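Local structure of flavin-dependent monooxygenase, oxygenase subunit HsaA (Rhodococcus sp., 2RFQ) at residues D64-Y69 / G299-E304; S117-P122 / G137-S142. The protein catalyses the FMNH2-dependent ortho-hydroxylation of the phenolic steroid intermediate 3-HSA during bacterial cholesterol breakdown, as the oxygenase half of a two-component monooxygenase. All coordinates share one frame; numbering follows the deposited sequence.

Interaction 1: residues D64-Y69 / G299-E304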
loop_
_atom_site.group_PDB
_atom_site.type_symbol
_atom_site.label_atom_id
_atom_site.label_comp_id
_atom_site.label_asym_id
_atom_site.label_seq_id
_atom_site.Cartn_x
_atom_site.Cartn_y
_atom_site.Cartn_z
ATOM N N ASP A 64 33.205 -10.744 -12.697
ATOM C CA ASP A 64 32.463 -9.723 -11.941
ATOM C C ASP A 64 31.056 -10.284 -11.651
ATOM O O ASP A 64 30.343 -10.683 -12.568
ATOM C CB ASP A 64 32.382 -8.484 -12.854
ATOM C CG ASP A 64 31.715 -7.278 -12.206
ATOM O OD1 ASP A 64 30.902 -7.422 -11.268
ATOM O OD2 ASP A 64 32.033 -6.171 -12.673
ATOM N N PRO A 65 30.656 -10.357 -10.368
ATOM C CA PRO A 65 29.352 -10.960 -10.047
ATOM C C PRO A 65 28.180 -10.227 -10.664
ATOM O O PRO A 65 27.146 -10.858 -10.905
ATOM C CB PRO A 65 29.303 -10.960 -8.499
ATOM C CG PRO A 65 30.314 -9.910 -8.102
ATOM C CD PRO A 65 31.391 -9.929 -9.165
ATOM N N VAL A 66 28.341 -8.932 -10.963
ATOM C CA VAL A 66 27.244 -8.195 -11.617
ATOM C C VAL A 66 26.990 -8.781 -13.014
ATOM O O VAL A 66 25.860 -8.854 -13.462
ATOM C CB VAL A 66 27.451 -6.677 -11.647
ATOM C CG1 VAL A 66 26.329 -5.998 -12.454
ATOM C CG2 VAL A 66 27.469 -6.136 -10.204
ATOM N N LEU A 67 28.042 -9.200 -13.698
ATOM C CA LEU A 67 27.852 -9.838 -15.006
ATOM C C LEU A 67 27.009 -11.110 -14.852
ATOM O O LEU A 67 26.076 -11.332 -15.626
ATOM C CB LEU A 67 29.212 -10.159 -15.644
ATOM C CG LEU A 67 29.138 -11.021 -16.915
ATOM C CD1 LEU A 67 28.344 -10.413 -18.046
ATOM C CD2 LEU A 67 30.542 -11.341 -17.415
ATOM N N PHE A 68 27.317 -11.913 -13.836
ATOM C CA PHE A 68 26.576 -13.150 -13.597
ATOM C C PHE A 68 25.093 -12.844 -13.340
ATOM O O PHE A 68 24.206 -13.458 -13.972
ATOM C CB PHE A 68 27.157 -13.938 -12.416
ATOM C CG PHE A 68 26.353 -15.159 -12.075
ATOM C CD1 PHE A 68 26.450 -16.307 -12.858
ATOM C CD2 PHE A 68 25.484 -15.154 -10.974
ATOM C CE1 PHE A 68 25.694 -17.451 -12.557
ATOM C CE2 PHE A 68 24.698 -16.287 -10.686
ATOM C CZ PHE A 68 24.812 -17.428 -11.471
ATOM N N TYR A 69 24.806 -11.887 -12.440
ATOM C CA TYR A 69 23.396 -11.608 -12.132
ATOM C C TYR A 69 22.662 -10.953 -13.304
ATOM O O TYR A 69 21.454 -11.155 -13.471
ATOM C CB TYR A 69 23.232 -10.804 -10.839
ATOM C CG TYR A 69 23.741 -11.536 -9.628
ATOM C CD1 TYR A 69 23.214 -12.775 -9.254
ATOM C CD2 TYR A 69 24.777 -10.995 -8.868
ATOM C CE1 TYR A 69 23.706 -13.464 -8.135
ATOM C CE2 TYR A 69 25.274 -11.661 -7.738
ATOM C CZ TYR A 69 24.726 -12.881 -7.375
ATOM O OH TYR A 69 25.236 -13.523 -6.253
ATOM N N GLY A 299 23.494 -2.887 -7.448
ATOM C CA GLY A 299 24.306 -1.840 -6.789
ATOM C C GLY A 299 25.060 -2.327 -5.566
ATOM O O GLY A 299 26.265 -2.042 -5.405
ATOM N N ASN A 300 24.358 -3.022 -4.676
ATOM C CA ASN A 300 25.009 -3.531 -3.480
ATOM C C ASN A 300 26.078 -4.569 -3.838
ATOM O O ASN A 300 27.147 -4.585 -3.247
ATOM C CB ASN A 300 23.971 -4.115 -2.514
ATOM C CG ASN A 300 23.079 -3.061 -1.906
ATOM O OD1 ASN A 300 21.849 -3.283 -1.754
ATOM N ND2 ASN A 300 23.658 -1.931 -1.513
ATOM N N VAL A 301 25.775 -5.430 -4.816
ATOM C CA VAL A 301 26.776 -6.398 -5.284
ATOM C C VAL A 301 28.007 -5.655 -5.835
ATOM O O VAL A 301 29.148 -5.976 -5.489
ATOM C CB VAL A 301 26.184 -7.362 -6.337
ATOM C CG1 VAL A 301 27.301 -8.107 -7.039
ATOM C CG2 VAL A 301 25.256 -8.375 -5.637
ATOM N N ALA A 302 27.760 -4.656 -6.678
ATOM C CA ALA A 302 28.877 -3.870 -7.253
ATOM C C ALA A 302 29.758 -3.200 -6.164
ATOM O O ALA A 302 31.003 -3.182 -6.258
ATOM C CB ALA A 302 28.325 -2.826 -8.243
ATOM N N ASP A 303 29.113 -2.647 -5.144
ATOM C CA ASP A 303 29.830 -1.981 -4.056
ATOM C C ASP A 303 30.670 -2.968 -3.271
ATOM O O ASP A 303 31.843 -2.699 -2.963
ATOM C CB ASP A 303 28.843 -1.253 -3.144
ATOM C CG ASP A 303 28.250 -0.003 -3.794
ATOM O OD1 ASP A 303 28.613 0.342 -4.940
ATOM O OD2 ASP A 303 27.449 0.661 -3.119
ATOM N N GLU A 304 30.103 -4.134 -2.951
ATOM C CA GLU A 304 30.896 -5.150 -2.249
ATOM C C GLU A 304 32.112 -5.539 -3.093
ATOM O O GLU A 304 33.243 -5.599 -2.597
ATOM C CB GLU A 304 30.061 -6.392 -1.926
ATOM C CG GLU A 304 28.835 -6.119 -1.022
ATOM C CD GLU A 304 28.096 -7.370 -0.628
ATOM O OE1 GLU A 304 28.428 -8.463 -1.134
ATOM O OE2 GLU A 304 27.152 -7.257 0.198
#

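Interaction 2: residues S117-P122 / G137-S142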
loop_
_atom_site.group_PDB
_atom_site.type_symbol
_atom_site.label_atom_id
_atom_site.label_comp_id
_atom_site.label_asym_id
_atom_site.label_seq_id
_atom_site.Cartn_x
_atom_site.Cartn_y
_atom_site.Cartn_z
ATOM N N SER A 117 23.778 -29.579 -8.398
ATOM C CA SER A 117 22.521 -28.992 -7.892
ATOM C C SER A 117 22.655 -28.831 -6.390
ATOM O O SER A 117 23.684 -29.228 -5.821
ATOM C CB SER A 117 21.286 -29.821 -8.286
ATOM O OG SER A 117 21.195 -31.036 -7.557
ATOM N N SER A 118 21.664 -28.230 -5.736
ATOM C CA SER A 118 21.803 -28.073 -4.284
ATOM C C SER A 118 20.500 -28.182 -3.554
ATOM O O SER A 118 19.426 -28.126 -4.157
ATOM C CB SER A 118 22.387 -26.697 -3.953
ATOM O OG SER A 118 21.428 -25.692 -4.293
ATOM N N SER A 119 20.608 -28.309 -2.237
ATOM C CA SER A 119 19.471 -28.043 -1.366
ATOM C C SER A 119 20.111 -27.627 -0.059
ATOM O O SER A 119 20.691 -28.455 0.633
ATOM C CB SER A 119 18.600 -29.291 -1.203
ATOM O OG SER A 119 17.503 -29.045 -0.323
ATOM N N TYR A 120 20.074 -26.328 0.240
ATOM C CA TYR A 120 20.872 -25.833 1.385
ATOM C C TYR A 120 20.153 -25.848 2.721
ATOM O O TYR A 120 20.805 -25.772 3.783
ATOM C CB TYR A 120 21.420 -24.432 1.102
ATOM C CG TYR A 120 22.471 -24.358 0.018
ATOM C CD1 TYR A 120 23.705 -25.010 0.153
ATOM C CD2 TYR A 120 22.242 -23.607 -1.142
ATOM C CE1 TYR A 120 24.682 -24.907 -0.868
ATOM C CE2 TYR A 120 23.195 -23.496 -2.148
ATOM C CZ TYR A 120 24.422 -24.159 -2.008
ATOM O OH TYR A 120 25.397 -24.051 -2.986
ATOM N N ALA A 121 18.821 -25.970 2.693
ATOM C CA ALA A 121 18.046 -26.074 3.930
ATOM C C ALA A 121 18.383 -27.390 4.629
ATOM O O ALA A 121 18.649 -28.396 3.963
ATOM C CB ALA A 121 16.558 -26.024 3.632
ATOM N N PRO A 122 18.383 -27.404 5.973
ATOM C CA PRO A 122 18.786 -28.643 6.625
ATOM C C PRO A 122 17.694 -29.699 6.548
ATOM O O PRO A 122 16.716 -29.644 7.303
ATOM C CB PRO A 122 19.021 -28.228 8.084
ATOM C CG PRO A 122 18.173 -27.002 8.284
ATOM C CD PRO A 122 18.058 -26.328 6.935
ATOM N N GLY A 137 19.636 -38.161 4.439
ATOM C CA GLY A 137 18.692 -37.068 4.270
ATOM C C GLY A 137 17.749 -37.240 3.106
ATOM O O GLY A 137 17.894 -38.158 2.309
ATOM N N ALA A 138 16.779 -36.344 3.041
ATOM C CA ALA A 138 15.871 -36.245 1.907
ATOM C C ALA A 138 15.669 -34.756 1.622
ATOM O O ALA A 138 14.766 -34.093 2.164
ATOM C CB ALA A 138 14.540 -36.974 2.213
ATOM N N TRP A 139 16.530 -34.239 0.756
ATOM C CA TRP A 139 16.623 -32.809 0.510
ATOM C C TRP A 139 15.709 -32.391 -0.646
ATOM O O TRP A 139 16.013 -32.644 -1.815
ATOM C CB TRP A 139 18.068 -32.431 0.181
ATOM C CG TRP A 139 18.950 -32.157 1.353
ATOM C CD1 TRP A 139 19.096 -30.968 1.999
ATOM C CD2 TRP A 139 19.835 -33.082 1.997
ATOM N NE1 TRP A 139 20.034 -31.087 3.013
ATOM C CE2 TRP A 139 20.487 -32.381 3.043
ATOM C CE3 TRP A 139 20.131 -34.438 1.802
ATOM C CZ2 TRP A 139 21.442 -32.983 3.871
ATOM C CZ3 TRP A 139 21.082 -35.049 2.641
ATOM C CH2 TRP A 139 21.722 -34.312 3.658
ATOM N N ALA A 140 14.595 -31.750 -0.293
ATOM C CA ALA A 140 13.610 -31.244 -1.272
ATOM C C ALA A 140 14.073 -29.965 -1.952
ATOM O O ALA A 140 15.083 -29.358 -1.570
ATOM C CB ALA A 140 12.262 -30.995 -0.582
ATOM N N TRP A 141 13.320 -29.575 -2.976
ATOM C CA TRP A 141 13.496 -28.295 -3.651
ATOM C C TRP A 141 14.866 -28.137 -4.330
ATOM O O TRP A 141 15.423 -27.024 -4.348
ATOM C CB TRP A 141 13.199 -27.098 -2.707
ATOM C CG TRP A 141 11.890 -27.187 -1.928
ATOM C CD1 TRP A 141 11.655 -27.960 -0.826
ATOM C CD2 TRP A 141 10.675 -26.459 -2.165
ATOM N NE1 TRP A 141 10.364 -27.777 -0.373
ATOM C CE2 TRP A 141 9.743 -26.862 -1.182
ATOM C CE3 TRP A 141 10.288 -25.497 -3.107
ATOM C CZ2 TRP A 141 8.437 -26.339 -1.114
ATOM C CZ3 TRP A 141 9.000 -24.972 -3.041
ATOM C CH2 TRP A 141 8.082 -25.401 -2.049
ATOM N N SER A 142 15.402 -29.221 -4.909
ATOM C CA SER A 142 16.699 -29.126 -5.601
ATOM C C SER A 142 16.434 -28.761 -7.058
ATOM O O SER A 142 16.312 -29.611 -7.919
ATOM C CB SER A 142 17.508 -30.433 -5.476
ATOM O OG SER A 142 18.843 -30.210 -5.942
HETATM O O HOH W 1 17.981 -25.568 -5.515
#

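Interaction 1: residues D64-Y69 / G299-E304
Val-301 reaches across from one helix to touch Pro-65, Val-66 and Tyr-69 on the other, and divides the task between its two methyls. Its CG1, anti to the backbone N (chi1 166°), lies 3.7 Å from Pro-65 CG and an equal 3.7 Å from Val-66 CG2. Val-301 CG2 approaches the Tyr-69 ring obliquely, 3.9 Å from Tyr-69 CE2. Beside this cluster Val-66 CG2 also meets Ala-302 CB at 3.9 Å. The side chains meet through apolar groups alone, and no hydrogen bond joins the segments. One side-chain hydrogen bond lies within segment 64-69: Asp-64 is the N-cap of its helix, and its OD1 accepts from Val-66 N over 3.0 Å, the donor standing above the carboxylate plane. The capping bond closes onto the first turn, which carries Pro-65 and Val-66. Antiparallel packing of this kind belongs to the helical framework of the acyl-CoA dehydrogenase fold, here joining its N- and C-terminal parts, with the short axes running at 156° and 9.6 Å apart at closest approach. Helix 233-266 flanks the pair: Ile-236 O accepts a hydrogen bond from Tyr-69 OH, and Thr-235 packs on Val-301. From helix 277-309 itself, Tyr-305 touches Pro-65 and Trp-294 touches Tyr-69.

Interaction 2: residues S117-P122 / G137-S142
Ser-119 OG donates to Ala-140 O over 2.7 Å, the hydroxyl lying in the carbonyl plane with a C=O...O angle of 156°. Its OG stands anti to the backbone N (chi1 179°), directed at the facing strand. A second hydroxyl, Ser-142 OG, gives its proton to Ser-118 O at 2.8 Å, but from well above that carbonyl's plane. The same carbonyl is approached by Ser-142 CA in a CA-H...O contact of 3.2 Å, and a water donates to both Ser-118 O and Trp-141 O, bridging the segments. Ser-117 OG lies 3.0 Å from Ser-142 OG. Farther out, Trp-139 lays CB against Ser-119 CB at 3.5 Å, while its CD1 comes 3.3 Å from Ser-119 O; the indole N-H is hydrogen-bonded to Gly-154 O of strand 150-159. An alanine in place of Trp-139 would probably leave Gly-154 O without this donor and open a gap beside Ser-119. Strand 150-159 pairs with strand 116-119 through the backbone, whereas hydroxyls and water span the 117-122/137-142 contact. Ser-118, Ser-119, Tyr-120, Trp-141 and Ser-142 are, by similarity, FMN-binding residues, so this chemistry is consistent with a serine-rich wall of the flavin site whose two segments are fastened by their own hydroxyls.

Place in the fold and bonding chemistry go together in these two contacts. Interaction 1 is a buried helix-helix contact, closed by methyls, a proline ring and an aromatic ring. Interaction 2, only partly buried, belongs to the beta region and relies on serine hydroxyls, carbonyl oxygens and a water. They share no helix or strand: the first joins helices 65-76 and 277-309, the second strands 116-119 and 132-142. Their centres lie 26 Å apart on opposite sides of the chain's centre, with no direct touch. In sequence, both segments of interaction 2 fall between those of interaction 1, so the helical pairing spans the excursion into the sheet.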